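Local coordinates for protein putative ABC type-2 transporter (Thermotoga maritima MSB8, PDB 3CNI) that probably works as the membrane subunit of an ABC-2 type transporter, of which this chain is one calcium-binding alpha/beta domain, at residues A14-D19 with P57-I62; G21-L26 with V107-F112; E49-E54 with V81-G86; T133-S138 with A147-F152. All blocks are in the same frame, centred on the assembly; numbering follows the deposited sequence.

Interaction 1 of 4, residues A14-D19 with P57-I62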
loop_
_atom_site.group_PDB
_atom_site.type_symbol
_atom_site.label_atom_id
_atom_site.label_comp_id
_atom_site.label_asym_id
_atom_site.label_seq_id
_atom_site.Cartn_x
_atom_site.Cartn_y
_atom_site.Cartn_z
ATOM N N ALA A 14 0.795 2.111 -18.252
ATOM C CA ALA A 14 1.485 1.218 -19.185
ATOM C C ALA A 14 2.095 0.079 -18.408
ATOM O O ALA A 14 2.769 0.300 -17.405
ATOM C CB ALA A 14 2.575 1.927 -19.937
ATOM N N ILE A 15 1.859 -1.143 -18.886
ATOM C CA ILE A 15 2.538 -2.334 -18.367
ATOM C C ILE A 15 3.558 -2.807 -19.379
ATOM O O ILE A 15 3.266 -3.035 -20.520
ATOM C CB ILE A 15 1.563 -3.448 -18.039
ATOM C CG1 ILE A 15 0.444 -2.937 -17.126
ATOM C CG2 ILE A 15 2.298 -4.693 -17.394
ATOM C CD1 ILE A 15 -0.868 -3.802 -17.246
ATOM N N VAL A 16 4.793 -2.908 -18.933
ATOM C CA VAL A 16 5.926 -3.368 -19.759
ATOM C C VAL A 16 6.395 -4.717 -19.162
ATOM O O VAL A 16 6.883 -4.777 -18.041
ATOM C CB VAL A 16 7.084 -2.356 -19.673
ATOM C CG1 VAL A 16 8.372 -2.979 -20.143
ATOM C CG2 VAL A 16 6.760 -1.122 -20.420
ATOM N N ARG A 17 6.149 -5.812 -19.855
ATOM C CA ARG A 17 6.494 -7.132 -19.297
ATOM C C ARG A 17 7.620 -7.646 -20.091
ATOM O O ARG A 17 7.474 -7.839 -21.265
ATOM C CB ARG A 17 5.342 -8.135 -19.309
ATOM C CG ARG A 17 5.796 -9.535 -18.728
ATOM C CD ARG A 17 4.653 -10.492 -18.420
ATOM N NE ARG A 17 3.737 -10.621 -19.538
ATOM C CZ ARG A 17 3.991 -11.284 -20.629
ATOM N NH1 ARG A 17 3.077 -11.327 -21.573
ATOM N NH2 ARG A 17 5.135 -11.929 -20.778
ATOM N N GLU A 18 8.741 -7.852 -19.425
ATOM C CA GLU A 18 9.930 -8.364 -20.074
ATOM C C GLU A 18 10.155 -9.842 -19.819
ATOM O O GLU A 18 10.810 -10.532 -20.578
ATOM C CB GLU A 18 11.145 -7.573 -19.606
ATOM C CG GLU A 18 11.157 -6.129 -20.129
ATOM C CD GLU A 18 12.289 -5.273 -19.535
ATOM O OE1 GLU A 18 12.686 -5.493 -18.333
ATOM O OE2 GLU A 18 12.782 -4.376 -20.291
ATOM N N ASP A 19 9.567 -10.299 -18.734
ATOM C CA ASP A 19 9.574 -11.714 -18.308
ATOM C C ASP A 19 8.523 -12.534 -19.074
ATOM O O ASP A 19 7.362 -12.151 -19.175
ATOM C CB ASP A 19 9.279 -11.758 -16.788
ATOM C CG ASP A 19 9.699 -13.060 -16.130
ATOM O OD1 ASP A 19 10.857 -13.197 -15.739
ATOM O OD2 ASP A 19 8.862 -13.950 -15.991
ATOM N N PRO A 57 0.109 8.621 -15.551
ATOM C CA PRO A 57 1.030 8.779 -14.423
ATOM C C PRO A 57 2.135 7.701 -14.240
ATOM O O PRO A 57 3.109 7.988 -13.591
ATOM C CB PRO A 57 0.098 8.748 -13.170
ATOM C CG PRO A 57 -1.074 7.823 -13.643
ATOM C CD PRO A 57 -1.188 8.055 -15.154
ATOM N N ALA A 58 2.000 6.481 -14.756
ATOM C CA ALA A 58 2.968 5.438 -14.394
ATOM C C ALA A 58 3.122 4.409 -15.451
ATOM O O ALA A 58 2.168 4.093 -16.158
ATOM C CB ALA A 58 2.521 4.745 -13.100
ATOM N N ILE A 59 4.340 3.857 -15.511
ATOM C CA ILE A 59 4.650 2.575 -16.167
ATOM C C ILE A 59 5.022 1.590 -15.078
ATOM O O ILE A 59 5.824 1.903 -14.256
ATOM C CB ILE A 59 5.879 2.666 -17.137
ATOM C CG1 ILE A 59 5.711 3.808 -18.139
ATOM C CG2 ILE A 59 6.115 1.329 -17.832
ATOM C CD1 ILE A 59 6.928 4.058 -19.011
ATOM N N ILE A 60 4.400 0.414 -15.086
ATOM C CA ILE A 60 4.767 -0.727 -14.229
ATOM C C ILE A 60 5.584 -1.740 -15.041
ATOM O O ILE A 60 5.195 -2.125 -16.108
ATOM C CB ILE A 60 3.495 -1.352 -13.607
ATOM C CG1 ILE A 60 2.873 -0.317 -12.611
ATOM C CG2 ILE A 60 3.818 -2.584 -12.886
ATOM C CD1 ILE A 60 1.428 -0.638 -12.136
ATOM N N VAL A 61 6.799 -2.025 -14.606
ATOM C CA VAL A 61 7.653 -2.951 -15.333
ATOM C C VAL A 61 7.782 -4.242 -14.566
ATOM O O VAL A 61 8.152 -4.262 -13.367
ATOM C CB VAL A 61 9.084 -2.364 -15.675
ATOM C CG1 VAL A 61 9.919 -3.392 -16.510
ATOM C CG2 VAL A 61 8.959 -0.993 -16.382
ATOM N N ILE A 62 7.436 -5.316 -15.285
ATOM C CA ILE A 62 7.679 -6.709 -14.828
ATOM C C ILE A 62 8.955 -7.170 -15.513
ATOM O O ILE A 62 8.910 -7.604 -16.654
ATOM C CB ILE A 62 6.482 -7.684 -15.140
ATOM C CG1 ILE A 62 5.176 -7.120 -14.569
ATOM C CG2 ILE A 62 6.691 -9.120 -14.501
ATOM C CD1 ILE A 62 3.924 -7.462 -15.409
#

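Interaction 2 of 4, residues G21-L26 with V107-F112. With CA (calcium ion), chain C.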
loop_
_atom_site.group_PDB
_atom_site.type_symbol
_atom_site.label_atom_id
_atom_site.label_comp_id
_atom_site.label_asym_id
_atom_site.label_seq_id
_atom_site.Cartn_x
_atom_site.Cartn_y
_atom_site.Cartn_z
ATOM N N GLY A 21 7.623 -15.667 -18.328
ATOM C CA GLY A 21 7.060 -16.713 -17.487
ATOM C C GLY A 21 5.609 -16.505 -17.127
ATOM O O GLY A 21 5.101 -15.387 -17.145
ATOM N N THR A 22 4.982 -17.623 -16.762
ATOM C CA THR A 22 3.543 -17.733 -16.452
ATOM C C THR A 22 3.115 -16.855 -15.317
ATOM O O THR A 22 2.122 -16.130 -15.410
ATOM C CB THR A 22 3.111 -19.235 -16.216
ATOM O OG1 THR A 22 3.270 -19.939 -17.444
ATOM C CG2 THR A 22 1.638 -19.407 -15.768
ATOM N N ILE A 23 3.862 -16.856 -14.229
ATOM C CA ILE A 23 3.446 -16.016 -13.092
ATOM C C ILE A 23 3.593 -14.501 -13.444
ATOM O O ILE A 23 2.762 -13.679 -13.042
ATOM C CB ILE A 23 4.154 -16.410 -11.779
ATOM C CG1 ILE A 23 3.393 -15.764 -10.601
ATOM C CG2 ILE A 23 5.603 -15.952 -11.762
ATOM C CD1 ILE A 23 2.080 -16.462 -10.380
ATOM N N ALA A 24 4.649 -14.140 -14.182
ATOM C CA ALA A 24 4.728 -12.789 -14.803
ATOM C C ALA A 24 3.498 -12.469 -15.623
ATOM O O ALA A 24 2.940 -11.403 -15.528
ATOM C CB ALA A 24 5.948 -12.672 -15.743
ATOM N N GLU A 25 3.148 -13.360 -16.542
ATOM C CA GLU A 25 1.905 -13.141 -17.346
ATOM C C GLU A 25 0.687 -12.856 -16.482
ATOM O O GLU A 25 -0.186 -12.035 -16.812
ATOM C CB GLU A 25 1.602 -14.269 -18.270
ATOM C CG GLU A 25 2.668 -14.458 -19.286
ATOM C CD GLU A 25 2.355 -15.598 -20.217
ATOM O OE1 GLU A 25 1.289 -16.222 -20.036
ATOM O OE2 GLU A 25 3.168 -15.892 -21.134
ATOM N N LEU A 26 0.693 -13.504 -15.330
ATOM C CA LEU A 26 -0.414 -13.456 -14.410
ATOM C C LEU A 26 -0.463 -12.138 -13.652
ATOM O O LEU A 26 -1.512 -11.601 -13.390
ATOM C CB LEU A 26 -0.295 -14.614 -13.439
ATOM C CG LEU A 26 -1.554 -15.020 -12.723
ATOM C CD1 LEU A 26 -1.964 -13.826 -11.871
ATOM C CD2 LEU A 26 -2.603 -15.540 -13.739
ATOM N N VAL A 107 -2.024 -9.882 -3.156
ATOM C CA VAL A 107 -3.131 -10.763 -2.822
ATOM C C VAL A 107 -3.511 -11.702 -4.032
ATOM O O VAL A 107 -3.763 -12.905 -3.887
ATOM C CB VAL A 107 -4.404 -9.933 -2.318
ATOM C CG1 VAL A 107 -5.626 -10.888 -2.113
ATOM C CG2 VAL A 107 -4.104 -9.176 -1.041
ATOM N N GLN A 108 -3.519 -11.140 -5.229
ATOM C CA GLN A 108 -3.901 -11.893 -6.405
ATOM C C GLN A 108 -2.784 -12.815 -6.883
ATOM O O GLN A 108 -2.955 -13.526 -7.875
ATOM C CB GLN A 108 -4.348 -11.003 -7.561
ATOM C CG GLN A 108 -5.584 -10.157 -7.297
ATOM C CD GLN A 108 -5.849 -9.118 -8.402
ATOM O OE1 GLN A 108 -6.277 -9.464 -9.492
ATOM N NE2 GLN A 108 -5.575 -7.836 -8.115
ATOM N N LEU A 109 -1.681 -12.887 -6.145
ATOM C CA LEU A 109 -0.580 -13.801 -6.527
ATOM C C LEU A 109 -0.518 -14.994 -5.611
ATOM O O LEU A 109 0.184 -15.977 -5.875
ATOM C CB LEU A 109 0.787 -13.083 -6.488
ATOM C CG LEU A 109 1.152 -12.002 -7.530
ATOM C CD1 LEU A 109 2.531 -11.311 -7.217
ATOM C CD2 LEU A 109 1.134 -12.516 -8.947
ATOM N N ALA A 110 -1.246 -14.876 -4.500
ATOM C CA ALA A 110 -0.991 -15.690 -3.320
ATOM C C ALA A 110 -1.134 -17.182 -3.516
ATOM O O ALA A 110 -0.329 -17.947 -3.009
ATOM C CB ALA A 110 -1.830 -15.205 -2.135
ATOM N N SER A 111 -2.166 -17.596 -4.233
ATOM C CA SER A 111 -2.471 -19.019 -4.451
ATOM C C SER A 111 -1.318 -19.713 -5.133
ATOM O O SER A 111 -1.161 -20.990 -5.066
ATOM C CB SER A 111 -3.669 -19.204 -5.394
ATOM O OG SER A 111 -4.900 -19.129 -4.731
ATOM N N PHE A 112 -0.516 -18.908 -5.832
ATOM C CA PHE A 112 0.546 -19.452 -6.636
ATOM C C PHE A 112 1.790 -19.655 -5.752
ATOM O O PHE A 112 2.753 -20.299 -6.129
ATOM C CB PHE A 112 0.780 -18.555 -7.866
ATOM C CG PHE A 112 -0.520 -17.926 -8.465
ATOM C CD1 PHE A 112 -0.545 -16.611 -8.896
ATOM C CD2 PHE A 112 -1.676 -18.657 -8.597
ATOM C CE1 PHE A 112 -1.692 -16.044 -9.428
ATOM C CE2 PHE A 112 -2.817 -18.097 -9.151
ATOM C CZ PHE A 112 -2.816 -16.802 -9.555
HETATM CA CA CA C . 2.616 -18.271 -21.997
HETATM O O HOH W 1 4.410 -18.426 -20.321
#

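Interaction 3 of 4, residues E49-E54 with V81-G86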
loop_
_atom_site.group_PDB
_atom_site.type_symbol
_atom_site.label_atom_id
_atom_site.label_comp_id
_atom_site.label_asym_id
_atom_site.label_seq_id
_atom_site.Cartn_x
_atom_site.Cartn_y
_atom_site.Cartn_z
ATOM N N GLU A 49 6.227 6.281 -24.465
ATOM C CA GLU A 49 5.646 7.130 -25.472
ATOM C C GLU A 49 4.135 7.184 -25.357
ATOM O O GLU A 49 3.538 8.247 -25.464
ATOM C CB GLU A 49 6.119 6.721 -26.854
ATOM C CG GLU A 49 7.618 7.082 -27.066
ATOM N N ALA A 50 3.528 6.050 -25.055
ATOM C CA ALA A 50 2.093 6.015 -24.762
ATOM C C ALA A 50 1.772 6.823 -23.493
ATOM O O ALA A 50 0.716 7.433 -23.408
ATOM C CB ALA A 50 1.565 4.578 -24.653
ATOM N N VAL A 51 2.706 6.863 -22.550
ATOM C CA VAL A 51 2.492 7.535 -21.273
ATOM C C VAL A 51 2.570 9.068 -21.421
ATOM O O VAL A 51 1.756 9.793 -20.895
ATOM C CB VAL A 51 3.472 7.032 -20.180
ATOM C CG1 VAL A 51 3.757 8.101 -19.257
ATOM C CG2 VAL A 51 2.880 5.788 -19.452
ATOM N N LYS A 52 3.558 9.536 -22.164
ATOM C CA LYS A 52 3.769 10.950 -22.398
ATOM C C LYS A 52 2.648 11.492 -23.297
ATOM O O LYS A 52 2.216 12.630 -23.182
ATOM C CB LYS A 52 5.193 11.198 -22.976
ATOM C CG LYS A 52 6.369 10.847 -21.983
ATOM C CD LYS A 52 7.727 11.642 -22.213
ATOM C CE LYS A 52 8.592 11.581 -20.862
ATOM N NZ LYS A 52 10.032 12.159 -20.697
ATOM N N LYS A 53 2.160 10.651 -24.179
ATOM C CA LYS A 53 1.102 11.026 -25.116
ATOM C C LYS A 53 -0.203 11.181 -24.378
ATOM O O LYS A 53 -0.994 12.062 -24.606
ATOM C CB LYS A 53 0.927 9.909 -26.148
ATOM C CG LYS A 53 -0.162 10.120 -27.168
ATOM C CD LYS A 53 0.427 10.355 -28.569
ATOM N N GLU A 54 -0.390 10.267 -23.474
ATOM C CA GLU A 54 -1.642 10.047 -22.778
ATOM C C GLU A 54 -1.681 10.895 -21.511
ATOM O O GLU A 54 -2.687 10.955 -20.803
ATOM C CB GLU A 54 -1.696 8.567 -22.377
ATOM C CG GLU A 54 -3.086 8.020 -22.215
ATOM C CD GLU A 54 -3.743 7.859 -23.551
ATOM O OE1 GLU A 54 -3.419 8.657 -24.452
ATOM O OE2 GLU A 54 -4.564 6.918 -23.731
ATOM N N VAL A 81 7.759 3.453 -12.793
ATOM C CA VAL A 81 8.265 4.759 -13.234
ATOM C C VAL A 81 7.092 5.720 -13.251
ATOM O O VAL A 81 6.092 5.500 -13.938
ATOM C CB VAL A 81 8.913 4.703 -14.649
ATOM C CG1 VAL A 81 9.662 5.985 -14.960
ATOM C CG2 VAL A 81 9.835 3.472 -14.754
ATOM N N TRP A 82 7.210 6.764 -12.457
ATOM C CA TRP A 82 6.144 7.735 -12.321
ATOM C C TRP A 82 6.416 8.956 -13.119
ATOM O O TRP A 82 7.531 9.380 -13.203
ATOM C CB TRP A 82 5.971 8.167 -10.861
ATOM C CG TRP A 82 5.638 7.080 -9.878
ATOM C CD1 TRP A 82 6.527 6.359 -9.105
ATOM C CD2 TRP A 82 4.333 6.670 -9.477
ATOM N NE1 TRP A 82 5.843 5.525 -8.287
ATOM C CE2 TRP A 82 4.493 5.692 -8.489
ATOM C CE3 TRP A 82 3.041 7.058 -9.840
ATOM C CZ2 TRP A 82 3.400 5.070 -7.865
ATOM C CZ3 TRP A 82 1.970 6.421 -9.236
ATOM C CH2 TRP A 82 2.158 5.466 -8.243
ATOM N N TYR A 83 5.369 9.504 -13.714
ATOM C CA TYR A 83 5.466 10.710 -14.547
ATOM C C TYR A 83 4.604 11.794 -13.928
ATOM O O TYR A 83 3.385 11.923 -14.215
ATOM C CB TYR A 83 5.028 10.456 -15.983
ATOM C CG TYR A 83 6.004 9.564 -16.711
ATOM C CD1 TYR A 83 6.875 10.089 -17.664
ATOM C CD2 TYR A 83 6.095 8.202 -16.404
ATOM C CE1 TYR A 83 7.787 9.296 -18.292
ATOM C CE2 TYR A 83 7.004 7.401 -17.052
ATOM C CZ TYR A 83 7.850 7.959 -17.984
ATOM O OH TYR A 83 8.780 7.204 -18.635
ATOM N N LEU A 84 5.270 12.571 -13.081
ATOM C CA LEU A 84 4.642 13.692 -12.434
ATOM C C LEU A 84 4.851 14.954 -13.255
ATOM O O LEU A 84 5.965 15.290 -13.668
ATOM C CB LEU A 84 5.174 13.891 -11.015
ATOM C CG LEU A 84 5.132 12.672 -10.104
ATOM C CD1 LEU A 84 5.655 13.158 -8.704
ATOM C CD2 LEU A 84 3.746 12.020 -10.069
ATOM N N ARG A 85 3.731 15.588 -13.542
ATOM C CA ARG A 85 3.710 16.825 -14.290
ATOM C C ARG A 85 3.005 17.850 -13.457
ATOM O O ARG A 85 2.192 18.595 -13.937
ATOM C CB ARG A 85 2.928 16.642 -15.582
ATOM C CG ARG A 85 3.540 15.646 -16.557
ATOM C CD ARG A 85 2.495 14.980 -17.444
ATOM N NE ARG A 85 3.070 13.849 -18.187
ATOM C CZ ARG A 85 2.754 12.582 -17.985
ATOM N NH1 ARG A 85 1.844 12.251 -17.082
ATOM N NH2 ARG A 85 3.321 11.635 -18.723
ATOM N N GLY A 86 3.298 17.843 -12.190
ATOM C CA GLY A 86 2.525 18.597 -11.236
ATOM C C GLY A 86 2.539 17.893 -9.898
ATOM O O GLY A 86 2.744 16.670 -9.797
#

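Interaction 4 of 4, residues T133-S138 with A147-F152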
loop_
_atom_site.group_PDB
_atom_site.type_symbol
_atom_site.label_atom_id
_atom_site.label_comp_id
_atom_site.label_asym_id
_atom_site.label_seq_id
_atom_site.Cartn_x
_atom_site.Cartn_y
_atom_site.Cartn_z
ATOM N N THR A 133 10.913 8.373 -10.298
ATOM C CA THR A 133 10.057 9.541 -10.467
ATOM C C THR A 133 10.585 10.623 -11.377
ATOM O O THR A 133 11.648 11.235 -11.155
ATOM C CB THR A 133 9.766 10.192 -9.113
ATOM O OG1 THR A 133 9.230 9.195 -8.240
ATOM C CG2 THR A 133 8.758 11.337 -9.247
ATOM N N TYR A 134 9.773 10.857 -12.399
ATOM C CA TYR A 134 9.839 12.055 -13.230
ATOM C C TYR A 134 8.999 13.152 -12.625
ATOM O O TYR A 134 7.784 13.035 -12.444
ATOM C CB TYR A 134 9.331 11.808 -14.654
ATOM C CG TYR A 134 10.284 11.085 -15.557
ATOM C CD1 TYR A 134 11.314 11.745 -16.199
ATOM C CD2 TYR A 134 10.136 9.746 -15.782
ATOM C CE1 TYR A 134 12.175 11.070 -17.046
ATOM C CE2 TYR A 134 10.981 9.062 -16.613
ATOM C CZ TYR A 134 11.991 9.712 -17.239
ATOM O OH TYR A 134 12.809 8.976 -18.064
ATOM N N LEU A 135 9.685 14.234 -12.340
ATOM C CA LEU A 135 9.043 15.489 -11.978
ATOM C C LEU A 135 9.516 16.543 -12.964
ATOM O O LEU A 135 10.717 16.839 -13.088
ATOM C CB LEU A 135 9.409 15.881 -10.548
ATOM C CG LEU A 135 8.979 17.266 -10.058
ATOM C CD1 LEU A 135 7.521 17.521 -10.349
ATOM C CD2 LEU A 135 9.259 17.367 -8.561
ATOM N N ARG A 136 8.536 17.050 -13.704
ATOM C CA ARG A 136 8.735 18.093 -14.693
ATOM C C ARG A 136 9.897 17.713 -15.605
ATOM O O ARG A 136 10.690 18.557 -16.013
ATOM C CB ARG A 136 8.982 19.450 -14.015
ATOM C CG ARG A 136 7.826 19.938 -13.129
ATOM C CD ARG A 136 8.180 21.262 -12.410
ATOM N N GLY A 137 9.984 16.436 -15.940
ATOM C CA GLY A 137 10.977 15.985 -16.908
ATOM C C GLY A 137 12.350 15.765 -16.283
ATOM O O GLY A 137 13.303 15.347 -16.958
ATOM N N SER A 138 12.469 16.055 -14.988
ATOM C CA SER A 138 13.663 15.597 -14.236
ATOM C C SER A 138 13.392 14.200 -13.709
ATOM O O SER A 138 12.338 13.942 -13.198
ATOM C CB SER A 138 14.027 16.554 -13.118
ATOM O OG SER A 138 14.452 17.786 -13.661
ATOM N N ALA A 147 8.880 10.480 -1.621
ATOM C CA ALA A 147 10.286 10.845 -1.260
ATOM C C ALA A 147 10.645 12.141 -1.927
ATOM O O ALA A 147 11.182 13.027 -1.319
ATOM C CB ALA A 147 11.291 9.754 -1.677
ATOM N N ILE A 148 10.342 12.250 -3.202
ATOM C CA ILE A 148 10.712 13.462 -3.933
ATOM C C ILE A 148 9.951 14.652 -3.376
ATOM O O ILE A 148 10.474 15.731 -3.219
ATOM C CB ILE A 148 10.508 13.363 -5.445
ATOM C CG1 ILE A 148 11.491 12.343 -5.978
ATOM C CG2 ILE A 148 10.843 14.720 -6.082
ATOM C CD1 ILE A 148 12.943 12.748 -5.709
HETATM N N MSE A 149 8.704 14.409 -3.038
HETATM C CA MSE A 149 7.873 15.495 -2.539
HETATM C C MSE A 149 8.290 15.861 -1.137
HETATM O O MSE A 149 8.251 16.994 -0.804
HETATM C CB MSE A 149 6.384 15.093 -2.580
HETATM C CG MSE A 149 5.840 14.900 -4.003
HETATM SE SE MSE A 149 5.764 16.678 -4.908
HETATM C CE MSE A 149 6.675 16.109 -6.565
ATOM N N ASN A 150 8.699 14.897 -0.327
ATOM C CA ASN A 150 9.110 15.186 1.087
ATOM C C ASN A 150 10.423 15.949 1.155
ATOM O O ASN A 150 10.675 16.710 2.119
ATOM C CB ASN A 150 9.190 13.928 1.992
ATOM C CG ASN A 150 7.840 13.277 2.204
ATOM O OD1 ASN A 150 6.791 13.950 2.231
ATOM N ND2 ASN A 150 7.841 11.924 2.327
ATOM N N VAL A 151 11.254 15.745 0.129
ATOM C CA VAL A 151 12.546 16.449 0.015
ATOM C C VAL A 151 12.287 17.912 -0.204
ATOM O O VAL A 151 12.745 18.732 0.593
ATOM C CB VAL A 151 13.432 15.951 -1.161
ATOM C CG1 VAL A 151 14.549 16.933 -1.497
ATOM C CG2 VAL A 151 14.073 14.682 -0.822
ATOM N N PHE A 152 11.565 18.194 -1.283
ATOM C CA PHE A 152 11.319 19.545 -1.749
ATOM C C PHE A 152 10.512 20.369 -0.755
ATOM O O PHE A 152 10.824 21.520 -0.453
ATOM C CB PHE A 152 10.692 19.488 -3.151
ATOM C CG PHE A 152 11.719 19.141 -4.194
ATOM C CD1 PHE A 152 12.913 19.876 -4.197
ATOM C CD2 PHE A 152 11.579 18.086 -5.083
ATOM C CE1 PHE A 152 13.954 19.599 -5.114
ATOM C CE2 PHE A 152 12.600 17.791 -6.006
ATOM C CZ PHE A 152 13.782 18.551 -6.032
#

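Interaction 1 of 4, residues A14-D19 with P57-I62
V16 holds CG1 anti to its backbone N (chi1 163°), which sets CG1 alongside V61 CG1 and sends CG2 across to I59 CG2 at 3.6 Å. On the other face, I15 and I62 both keep CG1 anti to the carbonyl carbon and point the same way, and I62 CD1 lies 3.8 Å from I15 CG2. The strands are parallel neighbours in the beta-alpha-beta part of the mixed sheet, connected through helices 22-32 and 44-54. A14 N donates to A58 O; A14 O accepts from I60 N. V16 N meets I60 O almost straight (3.0 Å, 176°), and V16 O takes I62 N. I15 and R17 turn their backbone bonds to strand 36-41. I62 O takes E18 N at 2.8 Å and, weakly, D19 N. R17 bends at chi3 (50°) so that NH2 reaches D19 O in the guanidinium plane at 2.8 Å, while its NE forms a salt bridge with E28; the D19 carboxylate binds S67 OG. Helix 44-54 covers the face carrying A14, V16, I59 and V61. Apolar side chains line that face and, apart from R17, the other; the charged residues gather at the C-terminal end of strand 14-17, each polar group discussed having a partner.

Interaction 2 of 4, residues G21-L26 with V107-F112
From its CB outward, the F112 side chain runs along two residues of helix 22-32; it is modelled in two conformers, of which one is described. CB and CG pack against the tip of I23, a side chain whose CG1 is anti to the backbone N (chi1 -165°). Farther out, CE1 meets L26 CD1 at 3.3 Å and L26 CG at 3.5 Å, and CZ, at the end of the ring, rests 3.8 Å from L26 CG. Both helix residues approach the ring obliquely, and the L26 side chain crosses that of F112 at about a right angle. L109 supports the pair from the same loop: its CD2 touches I23 CG1 at 4.3 Å and reaches the neighbourhood of L26 CD1. The type I turn from V107 to A110, followed by the F112 N to L109 O bond, brings L109 and F112 to the same helix. No hydrogen bond joins the two segments, so apolar packing carries the contact. An alanine in place of L26 would lose the CG and CD1 contacts with CE1 and CZ, and would probably strip the helix side of the ring of much of its packing. Elsewhere on the helix, E25 OE2 binds a calcium ion at 2.6 Å, with a water as a further ligand. I23 also packs on S67 and L70 of helix 66-72, A24 faces R17 of strand 12-17, and the loop after helix 89-107 sets A110 and S111 against L89 of the second subunit.

Interaction 3 of 4, residues E49-E54 with V81-G86
W82 points its CB away from helix 44-54, and its NE1 is hydrogen-bonded to Q131 OE1; the next residue faces the helix. Y83, with CG anti to the carbonyl carbon (chi1 -69°), offers one ring face to V51: CG1 sits 3.8 Å from the ring centroid and 16° off the normal, a CH-pi contact. K52 comes to the ring edge, near its plane, with CE 3.5 Å from Y83 CE1. The Y83 hydroxyl is hydrogen-bonded to E48 OE2, and its ring stacks with Y134, which also receives K52 in a cation-pi contact. A leucine in place of Y83 would lose the flat face under V51 and the bond to E48, and would probably loosen the seating of the helix on the sheet. R85 follows, extended from CG to NE, and brings NH2 to 3.2 Å from V51 O and 3.6 Å from V51 CG1, at the guanidinium edge. Its NH1 is hydrogen-bonded to A56 O. Helix 44-54 thus packs on strand 76-84, which runs antiparallel to strand 58-62. The Y83 ring is held by apolar and aromatic packing with a polar tip, while R85 adds a charged group beside the end of the helix, whose dipole is likely to favour it.

Interaction 4 of 4, residues T133-S138 with A147-F152
L135 O is gripped by one N-H, that of S138, at 2.7 Å, and L135 N returns the bond to S138 O at 2.8 Å. This reciprocal pair closes a type I' turn with R136 and G137 at its two corners, so strands 127-135 and 138-140 form a tight two-residue beta hairpin. Ahead of the turn, T133 OG1 has its own partner in H143 O. L135 sets CG anti to the backbone N (chi1 172°) and so places CD2 against helix 145-152. There CD2 touches three side chains: CE of M149, modelled as selenomethionine, at 3.5 Å, which is tight for two carbons; I148 CG2 at 4.0 Å; and F152 CE2 at 4.2 Å, obliquely to the ring. M149 gets there by bending at chi2 and chi3, which curls its methyl back to the leucine. Two residues before L135, T133 CB stands 4.2 Å from I148 CG1. The hairpin lies at one edge of the mixed sheet, and the helix that follows it folds back over the face bearing T133 and L135; the axis of helix segment 147-152 passes 10.4 Å from that of strand 133-135, at 47°. No hydrogen bond crosses between the two segments. I148 and F152 also pack on F140 of the second hairpin strand, and M149 on L84. E146, in the first turn of the same helix, binds calcium together with S99. N150 ND2 is hydrogen-bonded to D125 OD2 of the second subunit, and M149 also packs on F124 of that subunit.

In the fold
Interaction 1 is the buried centre of the sheet, joined by backbone hydrogen bonds between parallel strands; the other three attach a helix and rest mainly on side-chain packing. Interactions 1, 3 and 4 reach the same sheet: strand 58-62 lies beside 76-84, which lies beside 127-135, so P57 and I59 bond to Y83 and V81, and W82 and L84 to Y134. Interaction 2, a surface contact at the opposite side of the chain's centre from 3 and 4, touches interaction 1 through R17 and D19 against A24. Interaction 3 is partly buried and mixes aromatic with charged groups, interaction 4 is buried and apolar, and both 2 and 4 border the second subunit.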